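Local coordinates for protein ACDH-11, isoform b (Caenorhabditis elegans, PDB 4Y9J), which belongs to the acyl-CoA dehydrogenase family and binds flavin-adenine dinucleotide in pockets to which more than one subunit contributes, at residues 204-209 and 237-242; 233-238 and 250-255; 332-337 and 419-424. One frame throughout, in Å; residues are numbered along the deposited sequence.

Contact 1 (204-209 and 237-242); sequences DTYAVQ and RIVDSD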
# COMPACT_ATOMS: atom_id res chain seq x y z
N ASP B 204 -14.93 -32.31 -0.10
CA ASP B 204 -14.52 -33.01 1.12
C ASP B 204 -14.99 -32.21 2.37
O ASP B 204 -14.22 -32.09 3.37
CB ASP B 204 -12.99 -33.11 1.13
CG ASP B 204 -12.49 -34.24 1.97
OD1 ASP B 204 -13.02 -35.39 1.83
OD2 ASP B 204 -11.57 -34.04 2.76
N THR B 205 -16.24 -31.73 2.33
CA THR B 205 -16.90 -31.18 3.52
C THR B 205 -17.89 -32.15 4.07
O THR B 205 -18.61 -32.80 3.29
CB THR B 205 -17.56 -29.85 3.16
OG1 THR B 205 -16.52 -28.97 2.74
CG2 THR B 205 -18.30 -29.25 4.32
N TYR B 206 -17.91 -32.29 5.42
CA TYR B 206 -18.65 -33.31 6.12
C TYR B 206 -19.63 -32.62 7.06
O TYR B 206 -19.34 -31.52 7.57
CB TYR B 206 -17.72 -34.27 6.90
CG TYR B 206 -16.87 -35.01 5.92
CD1 TYR B 206 -15.72 -34.44 5.42
CD2 TYR B 206 -17.28 -36.23 5.40
CE1 TYR B 206 -14.96 -35.06 4.44
CE2 TYR B 206 -16.55 -36.87 4.42
CZ TYR B 206 -15.40 -36.28 3.93
OH TYR B 206 -14.62 -36.90 3.00
N ALA B 207 -20.78 -33.25 7.22
CA ALA B 207 -21.88 -32.72 8.03
C ALA B 207 -22.22 -33.70 9.11
O ALA B 207 -22.58 -34.86 8.83
CB ALA B 207 -23.11 -32.48 7.16
N VAL B 208 -22.12 -33.25 10.36
CA VAL B 208 -22.38 -34.12 11.47
C VAL B 208 -23.68 -33.74 12.12
O VAL B 208 -23.85 -32.63 12.55
CB VAL B 208 -21.26 -34.04 12.52
CG1 VAL B 208 -21.63 -34.84 13.75
CG2 VAL B 208 -19.96 -34.58 11.92
N GLN B 209 -24.59 -34.69 12.26
CA GLN B 209 -25.92 -34.36 12.75
C GLN B 209 -25.88 -33.80 14.15
O GLN B 209 -25.30 -34.39 15.03
CB GLN B 209 -26.83 -35.58 12.71
CG GLN B 209 -28.29 -35.24 12.98
CD GLN B 209 -29.17 -36.49 13.03
OE1 GLN B 209 -28.82 -37.47 13.68
NE2 GLN B 209 -30.27 -36.48 12.30
N ARG B 237 -21.08 -33.78 2.80
CA ARG B 237 -21.33 -35.20 2.96
C ARG B 237 -21.75 -35.54 4.35
O ARG B 237 -21.02 -35.31 5.31
CB ARG B 237 -20.07 -35.97 2.67
CG ARG B 237 -19.53 -35.74 1.27
CD ARG B 237 -18.35 -36.66 0.93
NE ARG B 237 -17.79 -36.18 -0.30
CZ ARG B 237 -18.23 -36.45 -1.52
NH1 ARG B 237 -19.23 -37.35 -1.71
NH2 ARG B 237 -17.66 -35.84 -2.56
N ILE B 238 -22.93 -36.15 4.45
CA ILE B 238 -23.51 -36.42 5.72
C ILE B 238 -22.78 -37.64 6.25
O ILE B 238 -22.48 -38.56 5.49
CB ILE B 238 -25.04 -36.66 5.61
CG1 ILE B 238 -25.70 -35.28 5.35
CG2 ILE B 238 -25.54 -37.34 6.87
CD1 ILE B 238 -27.20 -35.28 5.48
N VAL B 239 -22.42 -37.57 7.52
CA VAL B 239 -21.72 -38.66 8.21
C VAL B 239 -22.76 -39.54 8.91
O VAL B 239 -23.57 -39.05 9.67
CB VAL B 239 -20.78 -38.08 9.30
CG1 VAL B 239 -20.05 -39.21 10.01
CG2 VAL B 239 -19.79 -37.08 8.70
N ASP B 240 -22.72 -40.85 8.64
CA ASP B 240 -23.69 -41.75 9.26
C ASP B 240 -23.30 -42.10 10.71
O ASP B 240 -22.26 -41.67 11.21
CB ASP B 240 -23.87 -43.00 8.38
CG ASP B 240 -22.65 -43.84 8.30
OD1 ASP B 240 -21.87 -43.91 9.26
OD2 ASP B 240 -22.44 -44.44 7.25
N SER B 241 -24.14 -42.88 11.40
CA SER B 241 -23.89 -43.24 12.81
C SER B 241 -22.66 -44.16 13.01
O SER B 241 -22.29 -44.44 14.13
CB SER B 241 -25.14 -43.92 13.36
OG SER B 241 -25.35 -45.11 12.62
N ASP B 242 -22.04 -44.64 11.94
CA ASP B 242 -20.79 -45.41 12.06
C ASP B 242 -19.57 -44.51 11.83
O ASP B 242 -18.44 -44.97 11.93
CB ASP B 242 -20.75 -46.52 11.04
CG ASP B 242 -21.79 -47.58 11.30
OD1 ASP B 242 -21.80 -48.19 12.39
OD2 ASP B 242 -22.57 -47.84 10.38
O HOH W 1 -23.82 -37.48 11.74
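Tyr206 and Arg237 take up nearly the same first torsion, each with CG anti to its own carbonyl carbon (chi1 -64° and -59°), and their side chains leave the same face of the sheet as neighbours. With chi2 of Arg237 near 180° (-173°), CD is carried outward beside the ring, 3.9 Å from Tyr206 CE2. The two side chains cross obliquely, and it is the aliphatic part of the arginine that touches the aromatic ring. The guanidinium itself is held by backbone carbonyls: NH1 bonds to Leu246 and Gly248, and NH2 to Ala200 and Cys203. Val239 adds a second apolar touch, its CG2 methyl sitting at the ring's edge and packing 3.9 Å from CB of Tyr206; the same methyl meets CG2 of Val208.

Beneath these side chains lies a short example of parallel strand pairing: Arg237 bonds through its N and O to Thr205 and Ala207, the residues flanking its partner Tyr206. Arg237 N donates to Thr205 O at 2.7 Å, Arg237 O receives Ala207 N at 2.8 Å, and Val239 N reaches Ala207 O at 3.0 Å. Where direct pairing gives out, a water takes over the ladder, accepting from Gln209 N and donating to Val239 O. Beyond it the chain turns, and Asp240 OD1 accepts from Asp242 N in an Asx turn.

Arg5 and Ala4 of the second subunit pack on Tyr206 and Val239, so this margin of the middle domain also meets another chain. Within the sheet, strand 206-209 lies between strand 214-225, which it pairs with antiparallel, and strand 231-238, whose other neighbours include strand 252-258.

Contact 2 (233-238 and 250-255); sequences LTLARI and RGLSLF
Ala236 and Phe255, diagonal neighbours on one face of an antiparallel strand pair, meet within the beta-sheet middle domain of the acyl-CoA dehydrogenase fold. The alanine leaves a shallow place on this face, and the phenylalanine ring leans into it. Phe255 CG, anti to the carbonyl carbon (chi1 -64°), starts the ring off on the side of its own backbone N, and CE1 ends 3.6 Å from Ala236 CB. Ile238 closes the far end: its CG1 reaches the ring edge, 3.8 Å from Phe255 CZ. Tyr215 meets the same ring edge-to-face.

On the other face the bumps are leucines. Leu254 CD1 fits between Thr234 O (3.4 Å) and Leu235 CD2 (3.9 Å). Further along, the CD2 methyl of Leu252 rests over the centre of the Arg237 guanidinium, 3.8 Å above its plane, a hydrocarbon knob roofing a flat polar group whose NH1 bonds to Gly248 O. Leu252 and Leu254 also touch helix 304-338, through Val305 and Ile308 respectively.

Two hydrogen-bonded pairs, Thr234 with Phe255 and Ala236 with Ser253, set this register, and the Ser253 N-H points almost straight at Ala236 O (178° at the hydrogen). Beyond the second pair, toward Gly251 and Ile238, water bridges the strands: one molecule accepts from Ile238 N, donates to Gly251 O at 2.6 Å, and bonds to Ser253 OG, which Gly302 N also reaches.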
# COMPACT_ATOMS: atom_id res chain seq x y z
N LEU B 233 -25.78 -21.18 0.47
CA LEU B 233 -26.07 -22.56 0.14
C LEU B 233 -24.76 -23.26 -0.06
O LEU B 233 -23.87 -22.71 -0.72
CB LEU B 233 -26.91 -22.60 -1.11
CG LEU B 233 -28.37 -22.06 -0.92
CD1 LEU B 233 -29.15 -22.09 -2.22
CD2 LEU B 233 -29.10 -23.01 -0.03
N THR B 234 -24.66 -24.49 0.46
CA THR B 234 -23.46 -25.28 0.25
C THR B 234 -23.75 -26.76 0.24
O THR B 234 -24.86 -27.17 0.55
CB THR B 234 -22.40 -24.93 1.36
OG1 THR B 234 -21.10 -25.48 1.03
CG2 THR B 234 -22.86 -25.36 2.68
N LEU B 235 -22.77 -27.55 -0.21
CA LEU B 235 -22.89 -29.01 -0.30
C LEU B 235 -21.96 -29.58 0.72
O LEU B 235 -20.89 -29.00 0.91
CB LEU B 235 -22.39 -29.47 -1.65
CG LEU B 235 -23.24 -28.94 -2.80
CD1 LEU B 235 -22.58 -29.38 -4.12
CD2 LEU B 235 -24.70 -29.43 -2.75
N ALA B 236 -22.34 -30.71 1.31
CA ALA B 236 -21.52 -31.48 2.23
C ALA B 236 -21.94 -32.93 2.25
O ALA B 236 -23.03 -33.26 1.80
CB ALA B 236 -21.65 -30.90 3.63
N ARG B 237 -21.08 -33.78 2.80
CA ARG B 237 -21.33 -35.20 2.96
C ARG B 237 -21.75 -35.54 4.35
O ARG B 237 -21.02 -35.31 5.31
CB ARG B 237 -20.07 -35.97 2.67
CG ARG B 237 -19.53 -35.74 1.27
CD ARG B 237 -18.35 -36.66 0.93
NE ARG B 237 -17.79 -36.18 -0.30
CZ ARG B 237 -18.23 -36.45 -1.52
NH1 ARG B 237 -19.23 -37.35 -1.71
NH2 ARG B 237 -17.66 -35.84 -2.56
N ILE B 238 -22.93 -36.15 4.45
CA ILE B 238 -23.51 -36.42 5.72
C ILE B 238 -22.78 -37.64 6.25
O ILE B 238 -22.48 -38.56 5.49
CB ILE B 238 -25.04 -36.66 5.61
CG1 ILE B 238 -25.70 -35.28 5.35
CG2 ILE B 238 -25.54 -37.34 6.87
CD1 ILE B 238 -27.20 -35.28 5.48
N ARG B 250 -23.52 -39.03 -5.20
CA ARG B 250 -24.56 -39.57 -4.34
C ARG B 250 -24.34 -39.34 -2.83
O ARG B 250 -25.28 -39.46 -2.03
CB ARG B 250 -24.69 -41.08 -4.61
CG ARG B 250 -26.04 -41.65 -4.27
CD ARG B 250 -27.21 -41.00 -5.04
NE ARG B 250 -28.55 -41.64 -4.85
CZ ARG B 250 -29.52 -41.23 -4.00
NH1 ARG B 250 -29.36 -40.19 -3.20
NH2 ARG B 250 -30.67 -41.89 -3.94
N GLY B 251 -23.10 -39.04 -2.43
CA GLY B 251 -22.86 -38.67 -1.01
C GLY B 251 -23.11 -37.21 -0.63
O GLY B 251 -22.99 -36.86 0.53
N LEU B 252 -23.41 -36.35 -1.60
CA LEU B 252 -23.60 -34.94 -1.34
C LEU B 252 -25.04 -34.56 -1.06
O LEU B 252 -25.96 -35.04 -1.73
CB LEU B 252 -23.05 -34.15 -2.52
CG LEU B 252 -21.55 -34.27 -2.71
CD1 LEU B 252 -21.18 -33.61 -4.02
CD2 LEU B 252 -20.77 -33.59 -1.56
N SER B 253 -25.23 -33.76 -0.01
CA SER B 253 -26.50 -33.14 0.30
C SER B 253 -26.36 -31.62 0.33
O SER B 253 -25.25 -31.06 0.48
CB SER B 253 -27.02 -33.70 1.62
OG SER B 253 -27.14 -35.15 1.62
N LEU B 254 -27.48 -30.94 0.19
CA LEU B 254 -27.53 -29.48 0.16
C LEU B 254 -27.89 -28.91 1.53
O LEU B 254 -28.70 -29.49 2.22
CB LEU B 254 -28.59 -29.02 -0.85
CG LEU B 254 -28.72 -27.52 -1.08
CD1 LEU B 254 -27.45 -26.91 -1.64
CD2 LEU B 254 -29.89 -27.25 -2.00
N PHE B 255 -27.29 -27.77 1.86
CA PHE B 255 -27.45 -27.10 3.14
C PHE B 255 -27.62 -25.62 2.97
O PHE B 255 -27.03 -25.00 2.07
CB PHE B 255 -26.25 -27.34 4.09
CG PHE B 255 -26.07 -28.76 4.48
CD1 PHE B 255 -25.41 -29.63 3.64
CD2 PHE B 255 -26.58 -29.24 5.66
CE1 PHE B 255 -25.27 -30.97 3.96
CE2 PHE B 255 -26.43 -30.60 6.01
CZ PHE B 255 -25.76 -31.45 5.15
O HOH W 2 -24.92 -36.47 2.17
O HOH W 3 -22.06 -38.97 2.58

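Contact 3 (332-337 and 419-424); sequences SLARDY and ECFGGQ. With FAD (flavin-adenine dinucleotide), chain C.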
# COMPACT_ATOMS: atom_id res chain seq x y z
N SER B 332 -20.21 0.83 -26.57
CA SER B 332 -20.76 2.15 -26.30
C SER B 332 -19.68 3.20 -26.05
O SER B 332 -19.77 4.35 -26.53
CB SER B 332 -21.74 2.10 -25.08
OG SER B 332 -22.37 3.35 -24.90
N LEU B 333 -18.71 2.85 -25.21
CA LEU B 333 -17.66 3.79 -24.92
C LEU B 333 -16.73 4.03 -26.11
O LEU B 333 -16.43 5.19 -26.43
CB LEU B 333 -16.87 3.31 -23.74
CG LEU B 333 -17.63 3.34 -22.41
CD1 LEU B 333 -16.82 2.66 -21.35
CD2 LEU B 333 -18.06 4.74 -21.99
N ALA B 334 -16.42 2.95 -26.83
CA ALA B 334 -15.53 3.08 -28.00
C ALA B 334 -16.20 3.87 -29.07
O ALA B 334 -15.59 4.78 -29.68
CB ALA B 334 -15.10 1.69 -28.47
N ARG B 335 -17.47 3.60 -29.36
CA ARG B 335 -18.09 4.42 -30.35
C ARG B 335 -18.21 5.92 -30.01
O ARG B 335 -18.02 6.77 -30.90
CB ARG B 335 -19.45 3.88 -30.87
CG ARG B 335 -20.61 4.16 -29.99
CD ARG B 335 -21.89 3.50 -30.53
NE ARG B 335 -23.01 3.86 -29.67
CZ ARG B 335 -24.29 3.65 -29.97
NH1 ARG B 335 -24.64 3.10 -31.11
NH2 ARG B 335 -25.22 4.03 -29.11
N ASP B 336 -18.50 6.26 -28.76
CA ASP B 336 -18.48 7.64 -28.38
C ASP B 336 -17.08 8.31 -28.53
O ASP B 336 -16.96 9.42 -28.98
CB ASP B 336 -18.96 7.79 -26.96
CG ASP B 336 -18.99 9.19 -26.54
OD1 ASP B 336 -19.94 9.85 -26.87
OD2 ASP B 336 -18.08 9.64 -25.82
N TYR B 337 -16.06 7.60 -28.09
CA TYR B 337 -14.68 8.09 -28.22
C TYR B 337 -14.33 8.34 -29.67
O TYR B 337 -13.65 9.34 -29.97
CB TYR B 337 -13.74 7.11 -27.62
CG TYR B 337 -12.32 7.62 -27.49
CD1 TYR B 337 -12.00 8.68 -26.63
CD2 TYR B 337 -11.29 6.99 -28.15
CE1 TYR B 337 -10.69 9.12 -26.49
CE2 TYR B 337 -9.96 7.37 -27.96
CZ TYR B 337 -9.66 8.44 -27.16
OH TYR B 337 -8.38 8.87 -27.03
N GLU B 419 -8.55 -1.63 -27.46
CA GLU B 419 -7.60 -1.20 -28.48
C GLU B 419 -8.12 -0.02 -29.30
O GLU B 419 -7.32 0.73 -29.80
CB GLU B 419 -7.27 -2.42 -29.37
CG GLU B 419 -6.27 -2.19 -30.51
CD GLU B 419 -5.93 -3.50 -31.23
OE1 GLU B 419 -6.01 -4.56 -30.55
OE2 GLU B 419 -5.65 -3.47 -32.46
N CYS B 420 -9.44 0.17 -29.42
CA CYS B 420 -9.97 1.34 -30.05
C CYS B 420 -9.48 2.64 -29.38
O CYS B 420 -9.53 3.70 -29.99
CB CYS B 420 -11.49 1.39 -30.04
SG CYS B 420 -12.27 0.02 -30.94
N PHE B 421 -9.13 2.57 -28.11
CA PHE B 421 -8.63 3.77 -27.41
C PHE B 421 -7.11 3.90 -27.50
O PHE B 421 -6.55 4.82 -26.91
CB PHE B 421 -9.01 3.65 -25.96
CG PHE B 421 -10.50 3.63 -25.74
CD1 PHE B 421 -11.20 2.45 -25.74
CD2 PHE B 421 -11.18 4.80 -25.45
CE1 PHE B 421 -12.55 2.42 -25.55
CE2 PHE B 421 -12.54 4.77 -25.23
CZ PHE B 421 -13.24 3.58 -25.27
N GLY B 422 -6.46 2.97 -28.16
CA GLY B 422 -4.99 2.99 -28.21
C GLY B 422 -4.38 2.80 -26.85
O GLY B 422 -4.92 2.08 -25.99
N GLY B 423 -3.24 3.48 -26.60
CA GLY B 423 -2.60 3.37 -25.29
C GLY B 423 -3.48 3.69 -24.09
O GLY B 423 -3.34 3.08 -23.03
N GLN B 424 -4.41 4.62 -24.25
CA GLN B 424 -5.34 4.96 -23.20
C GLN B 424 -6.22 3.85 -22.74
O GLN B 424 -6.55 3.76 -21.51
CB GLN B 424 -6.22 6.17 -23.62
CG GLN B 424 -5.41 7.44 -23.70
CD GLN B 424 -4.90 7.89 -22.30
OE1 GLN B 424 -3.73 7.72 -21.98
NE2 GLN B 424 -5.77 8.49 -21.53
PA FAD C . -4.60 6.52 -30.96
O1A FAD C . -3.93 6.69 -32.36
O2A FAD C . -5.29 7.76 -30.37
O5B FAD C . -5.84 5.44 -30.99
C5B FAD C . -5.64 4.17 -31.56
C4B FAD C . -6.95 3.81 -32.20
O4B FAD C . -7.05 4.74 -33.31
C3B FAD C . -6.87 2.39 -32.73
O3B FAD C . -8.17 1.76 -32.89
C2B FAD C . -6.20 2.61 -34.08
O2B FAD C . -6.53 1.61 -35.02
C1B FAD C . -6.94 3.88 -34.48
N9A FAD C . -6.29 4.53 -35.63
C8A FAD C . -5.21 5.38 -35.55
N7A FAD C . -4.91 5.81 -36.84
C5A FAD C . -5.83 5.23 -37.72
C6A FAD C . -6.10 5.25 -39.16
N6A FAD C . -5.28 6.01 -39.90
N1A FAD C . -7.14 4.54 -39.66
C2A FAD C . -7.96 3.77 -38.91
N3A FAD C . -7.76 3.70 -37.57
C4A FAD C . -6.74 4.37 -36.93
N1 FAD C . 5.29 5.43 -27.14
C2 FAD C . 6.54 5.91 -27.24
O2 FAD C . 6.79 6.66 -28.17
N3 FAD C . 7.52 5.53 -26.42
C4 FAD C . 7.32 4.73 -25.38
O4 FAD C . 8.21 4.42 -24.57
C4X FAD C . 5.96 4.16 -25.17
N5 FAD C . 5.63 3.37 -24.11
C5X FAD C . 4.38 2.82 -23.99
C6 FAD C . 4.02 1.98 -22.92
C7 FAD C . 2.71 1.46 -22.85
C7M FAD C . 2.36 0.53 -21.75
C8 FAD C . 1.72 1.83 -23.86
C8M FAD C . 0.29 1.28 -23.79
C9 FAD C . 2.04 2.67 -24.90
C9A FAD C . 3.33 3.20 -25.00
N10 FAD C . 3.67 4.07 -26.00
C10 FAD C . 4.96 4.58 -26.14
C1' FAD C . 2.62 4.50 -26.91
C2' FAD C . 2.14 3.63 -28.04
O2' FAD C . 3.15 3.53 -29.08
C3' FAD C . 0.81 4.28 -28.43
O3' FAD C . -0.21 3.97 -27.48
C4' FAD C . 0.38 3.64 -29.72
O4' FAD C . 1.32 4.09 -30.73
C5' FAD C . -1.09 4.01 -29.99
O5' FAD C . -1.16 5.43 -30.15
P FAD C . -2.22 6.29 -29.23
O1P FAD C . -2.08 5.85 -27.80
O2P FAD C . -1.97 7.77 -29.57
O3P FAD C . -3.62 5.76 -29.86
O HOH W 4 -6.39 7.38 -27.94
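The hydroxyl of Tyr337 and the carbonyl of Phe421 share a single water molecule with the bound flavin-adenine dinucleotide. The water sits 2.6 Å from Tyr337 OH, in the plane of the tyrosine ring; Phe421 O (2.8 Å) and the FAD phosphate oxygen O2A (2.7 Å) are also within bonding distance of it. A solvent molecule thus joins helix, loop and cofactor where no direct hydrogen bond connects the two segments.

Behind it the contact is made of carbon. Tyr337 has CG anti to the backbone N (chi1 -170°), which sets that atom beside CE2 of Phe421. CD2 of Phe421 lies over one face of the tyrosine ring, offset toward the rim and 3.5 Å from Tyr337 CD2. The ring planes stand 32° apart, which is neither a parallel stack nor an edge-to-face pair. The far end of the phenylalanine reaches the helix backbone, CZ coming within 3.6 Å of Ala334 CA, and Leu333 CB lies 3.9 Å from the same CZ of Phe421. Ala334 CB also packs 3.9 Å from Cys420 CB.

The loop illustrates how glycines bring a backbone close to a phosphate. A type I turn from Glu419 to Gly422 ends in a positive phi at Gly422. There is no room for a CB against FAD O3P at Gly422, or against O3' at Gly423, whose N donates to O1P at 2.9 Å. Residues of the third subunit, Thr191 and Thr448 among them, bind the same cofactor.

The contact joins helix 304-338 to the turn after helix 389-419, with helices 352-383 and 432-439 packing around it through His354, Leu358 and Leu432.

Contacts 1 and 2 lie in the same sheet and share strand 231-238, which pairs parallel in one and antiparallel in the other; Ala207 CB meets Phe255 CZ at 3.5 Å between them. They differ in depth. Contact 2 is buried and no other chain touches it, whereas contact 1 lies nearer the surface and meets the second subunit. Contact 3 stands apart, its centre about 47 Å from that of contact 2 and across the chain's middle, in the helical C-terminal domain. It is buried like contact 2, though other subunits reach it. There side-chain packing replaces backbone ladders, and the polar bonds run to a cofactor shared with another subunit.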